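Local coordinates for sugar ABC transporter, sugar-binding protein (PDB 2HEU) that probably binds a sugar outside the cell, likely of the raffinose type, and delivers it to the membrane components of an ABC transporter, at residues A[216-219]-A[220-224]; A[386-389]-A[390-394]. All blocks are in the same frame, centred on the assembly; numbering follows the deposited sequence.

Overall arrangement
Contact 1 (216-219 with 220-224) lies on helix 212-222 and the residues that follow it; contact 2 (386-389 with 390-394) lies within the C-terminal helix 385-396. Their centres are about 15 Å apart. The two helices meet through M388, whose methyl CE lies 3.6 Å from CG1 of I218 and 3.8 Å from OD2 of D217. Helix 370-382 packs against both, with Y379 touching I218, M221 and M388. Both contacts lie toward one end of the two-lobed binding protein, their centres about 22 and 25 Å from the chain centre, and neither includes K103 or E335, which bind the sodium ion.

Contact 1. Residues A[216-219]-A[220-224]; sequences DDIK and VMDIL
I218 and D222 lie side by side on one flank of helix 212-222, one turn apart, and OD2 of D222 comes 3.5 Å from the branch methyl CG2 of I218. The D222 carboxylate sits beside its own backbone N (chi1 -81°), which carries CG back to 3.2 Å from O of I218. That same carbonyl takes the N-H of D222 in a 2.8 Å bond between N and O, bent to 144° at the hydrogen.

The tightly packed side is that of D217 and M221, which point the same way, OD2 of D217 4.1 Å from CG of M221. The buried acid D217 also touches A184 and F185 of helix 178-189. CG of M221 rests 3.4 Å from O of D217; the thioether chain bends at chi2 and chi3, and the side chain touches N181 of helix 178-189 and T376, Y379 and V380 of helix 370-382. V220 places CG2 3.4 Å from O of D216, and its side chain also touches W149 of helix 149-161. I223 N reaches O of K219 only weakly, at 3.4 Å, and is also bonded to O of V220. On the looser, partly exposed side, K219 runs extended from chi1 to chi3 and bends only at chi4, which carries NZ out to salt bridges with D150 and E153 of helix 149-161. Meeting two acids, the lysine charge is probably well balanced, while OD1 of D222 is hydrogen-bonded to the hydroxyl of Y379 on helix 370-382.

Contact 2. Residues A[386-389]-A[390-394]; sequences QGMV and NDLNA
M388 lays its CG 4.3 Å from the methyl CD1 of L392 one turn on, an apolar pair on the buried side of helix 385-396. Its chain runs out extended, with CG anti to the backbone N (chi1 -180°), and turns only at chi3; the side chain touches L375 and Y379 of helix 370-382 and reaches helix 212-222. L392 continues this surface onto L375, M214 and I207. V389 and N393 lie side by side, one turn apart, pointing the same way, with CG1 of V389 3.9 Å from ND2 of N393. That amide nitrogen is hydrogen-bonded to the carbonyl of I207, so N393 joins the helix to a loop.

Regular i to i+4 bonding of an alpha-helix runs beneath: N of L392 meets O of M388 at 2.9 Å, and N of N393 meets O of V389 at 3.0 Å in a nearly straight bond (171°). The helix is amphipathic here, with exposed Q386 and N390 on its outer side. In D391, chi1 of -69° places CG beside the backbone N and 3.1 Å from O of G387, one turn earlier. Both carboxylate oxygens are acceptors like that carbonyl, so no bond forms between them; N of D391 bonds the carbonyl instead, and the D391 side chain also touches L375.

Contact 1. Residues A[216-219]-A[220-224]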
loop_
_atom_site.group_PDB
_atom_site.type_symbol
_atom_site.label_atom_id
_atom_site.label_comp_id
_atom_site.label_asym_id
_atom_site.label_seq_id
_atom_site.Cartn_x
_atom_site.Cartn_y
_atom_site.Cartn_z
ATOM N N ASP A 216 -18.666 15.816 -0.147
ATOM C CA ASP A 216 -18.111 14.985 -1.230
ATOM C C ASP A 216 -17.623 13.637 -0.693
ATOM O O ASP A 216 -17.823 12.612 -1.332
ATOM C CB ASP A 216 -17.002 15.708 -1.956
ATOM C CG ASP A 216 -17.507 16.801 -2.962
ATOM O OD1 ASP A 216 -18.682 16.766 -3.322
ATOM O OD2 ASP A 216 -16.682 17.600 -3.404
ATOM N N ASP A 217 -16.947 13.652 0.458
ATOM C CA ASP A 217 -16.538 12.366 1.057
ATOM C C ASP A 217 -17.766 11.477 1.299
ATOM O O ASP A 217 -17.713 10.283 1.028
ATOM C CB ASP A 217 -15.824 12.641 2.378
ATOM C CG ASP A 217 -15.505 11.368 3.115
ATOM O OD1 ASP A 217 -14.550 10.688 2.542
ATOM O OD2 ASP A 217 -16.109 11.013 4.110
ATOM N N ILE A 218 -18.857 12.037 1.829
ATOM C CA ILE A 218 -20.056 11.290 2.069
ATOM C C ILE A 218 -20.642 10.778 0.784
ATOM O O ILE A 218 -21.113 9.650 0.713
ATOM C CB ILE A 218 -21.014 12.168 2.892
ATOM C CG1 ILE A 218 -20.477 12.305 4.325
ATOM C CG2 ILE A 218 -22.434 11.593 2.850
ATOM C CD1 ILE A 218 -21.131 13.396 5.147
ATOM N N LYS A 219 -20.630 11.589 -0.286
ATOM C CA LYS A 219 -21.091 11.146 -1.588
ATOM C C LYS A 219 -20.323 9.894 -2.028
ATOM O O LYS A 219 -20.920 8.890 -2.466
ATOM C CB LYS A 219 -20.930 12.251 -2.613
ATOM C CG LYS A 219 -21.267 11.897 -4.030
ATOM C CD LYS A 219 -20.978 13.037 -4.978
ATOM C CE LYS A 219 -21.133 12.756 -6.445
ATOM N NZ LYS A 219 -22.505 12.480 -6.831
ATOM N N VAL A 220 -19.018 9.916 -1.920
ATOM C CA VAL A 220 -18.199 8.758 -2.349
ATOM C C VAL A 220 -18.490 7.545 -1.443
ATOM O O VAL A 220 -18.668 6.411 -1.914
ATOM C CB VAL A 220 -16.739 9.116 -2.427
ATOM C CG1 VAL A 220 -15.915 7.887 -2.839
ATOM C CG2 VAL A 220 -16.501 10.244 -3.415
ATOM N N MET A 221 -18.545 7.753 -0.121
ATOM C CA MET A 221 -18.897 6.669 0.790
ATOM C C MET A 221 -20.274 6.118 0.500
ATOM O O MET A 221 -20.503 4.889 0.646
ATOM C CB MET A 221 -18.804 7.126 2.247
ATOM C CG MET A 221 -17.402 7.324 2.766
ATOM S SD MET A 221 -16.308 5.904 2.601
ATOM C CE MET A 221 -17.313 4.604 3.345
ATOM N N ASP A 222 -21.222 6.972 0.094
ATOM C CA ASP A 222 -22.564 6.540 -0.159
ATOM C C ASP A 222 -22.710 5.635 -1.345
ATOM O O ASP A 222 -23.715 4.941 -1.475
ATOM C CB ASP A 222 -23.541 7.743 -0.265
ATOM C CG ASP A 222 -23.977 8.262 1.057
ATOM O OD1 ASP A 222 -23.836 7.578 2.088
ATOM O OD2 ASP A 222 -24.550 9.390 1.095
ATOM N N ILE A 223 -21.697 5.565 -2.225
ATOM C CA ILE A 223 -21.726 4.557 -3.295
ATOM C C ILE A 223 -21.848 3.161 -2.710
ATOM O O ILE A 223 -22.486 2.280 -3.259
ATOM C CB ILE A 223 -20.477 4.722 -4.192
ATOM C CG1 ILE A 223 -20.505 6.079 -4.892
ATOM C CG2 ILE A 223 -20.354 3.590 -5.202
ATOM C CD1 ILE A 223 -19.217 6.482 -5.612
ATOM N N LEU A 224 -21.184 2.957 -1.551
ATOM C CA LEU A 224 -21.214 1.667 -0.846
ATOM C C LEU A 224 -22.465 1.397 -0.081
ATOM O O LEU A 224 -22.630 0.318 0.508
ATOM C CB LEU A 224 -19.982 1.542 0.069
ATOM C CG LEU A 224 -18.634 1.749 -0.574
ATOM C CD1 LEU A 224 -17.542 1.511 0.478
ATOM C CD2 LEU A 224 -18.432 0.875 -1.820
#

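Contact 2. Residues A[386-389]-A[390-394]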
loop_
_atom_site.group_PDB
_atom_site.type_symbol
_atom_site.label_atom_id
_atom_site.label_comp_id
_atom_site.label_asym_id
_atom_site.label_seq_id
_atom_site.Cartn_x
_atom_site.Cartn_y
_atom_site.Cartn_z
ATOM N N GLN A 386 -23.634 12.618 10.745
ATOM C CA GLN A 386 -23.108 13.396 11.858
ATOM C C GLN A 386 -22.211 12.527 12.731
ATOM O O GLN A 386 -21.191 12.994 13.251
ATOM C CB GLN A 386 -24.244 14.045 12.644
ATOM C CG GLN A 386 -23.688 14.992 13.751
ATOM C CD GLN A 386 -23.023 16.215 13.111
ATOM O OE1 GLN A 386 -21.785 16.412 13.364
ATOM N NE2 GLN A 386 -23.700 16.970 12.362
ATOM N N GLY A 387 -22.601 11.285 12.971
ATOM C CA GLY A 387 -21.796 10.397 13.752
ATOM C C GLY A 387 -20.411 10.204 13.166
ATOM O O GLY A 387 -19.414 10.151 13.857
ATOM N N MET A 388 -20.337 10.065 11.824
ATOM C CA MET A 388 -19.046 9.918 11.170
ATOM C C MET A 388 -18.194 11.171 11.342
ATOM O O MET A 388 -17.003 11.078 11.608
ATOM C CB MET A 388 -19.227 9.531 9.679
ATOM C CG MET A 388 -17.912 9.363 8.980
ATOM S SD MET A 388 -17.994 8.574 7.388
ATOM C CE MET A 388 -18.895 9.746 6.383
ATOM N N VAL A 389 -18.791 12.357 11.170
ATOM C CA VAL A 389 -18.070 13.608 11.424
ATOM C C VAL A 389 -17.578 13.655 12.843
ATOM O O VAL A 389 -16.411 14.009 13.102
ATOM C CB VAL A 389 -18.959 14.795 11.060
ATOM C CG1 VAL A 389 -18.325 16.099 11.544
ATOM C CG2 VAL A 389 -19.230 14.834 9.560
ATOM N N ASN A 390 -18.424 13.325 13.795
ATOM C CA ASN A 390 -18.011 13.310 15.176
ATOM C C ASN A 390 -16.844 12.361 15.406
ATOM O O ASN A 390 -15.870 12.677 16.121
ATOM C CB ASN A 390 -19.192 12.944 16.051
ATOM C CG ASN A 390 -20.259 14.018 16.137
ATOM O OD1 ASN A 390 -20.039 15.156 15.733
ATOM N ND2 ASN A 390 -21.419 13.617 16.626
ATOM N N ASP A 391 -16.909 11.167 14.798
ATOM C CA ASP A 391 -15.836 10.195 14.883
ATOM C C ASP A 391 -14.544 10.708 14.305
ATOM O O ASP A 391 -13.456 10.427 14.833
ATOM C CB ASP A 391 -16.224 8.899 14.161
ATOM C CG ASP A 391 -17.309 8.077 14.786
ATOM O OD1 ASP A 391 -17.636 8.264 15.936
ATOM O OD2 ASP A 391 -17.786 7.151 14.061
ATOM N N LEU A 392 -14.621 11.381 13.184
ATOM C CA LEU A 392 -13.422 11.956 12.554
ATOM C C LEU A 392 -12.782 12.947 13.485
ATOM O O LEU A 392 -11.557 12.914 13.704
ATOM C CB LEU A 392 -13.783 12.649 11.214
ATOM C CG LEU A 392 -14.062 11.660 10.052
ATOM C CD1 LEU A 392 -14.853 12.349 8.981
ATOM C CD2 LEU A 392 -12.766 11.101 9.485
ATOM N N ASN A 393 -13.554 13.885 14.054
ATOM C CA ASN A 393 -12.928 14.820 14.995
ATOM C C ASN A 393 -12.381 14.099 16.223
ATOM O O ASN A 393 -11.300 14.466 16.724
ATOM C CB ASN A 393 -13.871 15.943 15.418
ATOM C CG ASN A 393 -14.066 16.938 14.285
ATOM O OD1 ASN A 393 -13.114 17.546 13.772
ATOM N ND2 ASN A 393 -15.321 17.101 13.851
ATOM N N ALA A 394 -13.083 13.107 16.735
ATOM C CA ALA A 394 -12.579 12.417 17.903
ATOM C C ALA A 394 -11.259 11.761 17.635
ATOM O O ALA A 394 -10.374 11.720 18.487
ATOM C CB ALA A 394 -13.608 11.404 18.420
#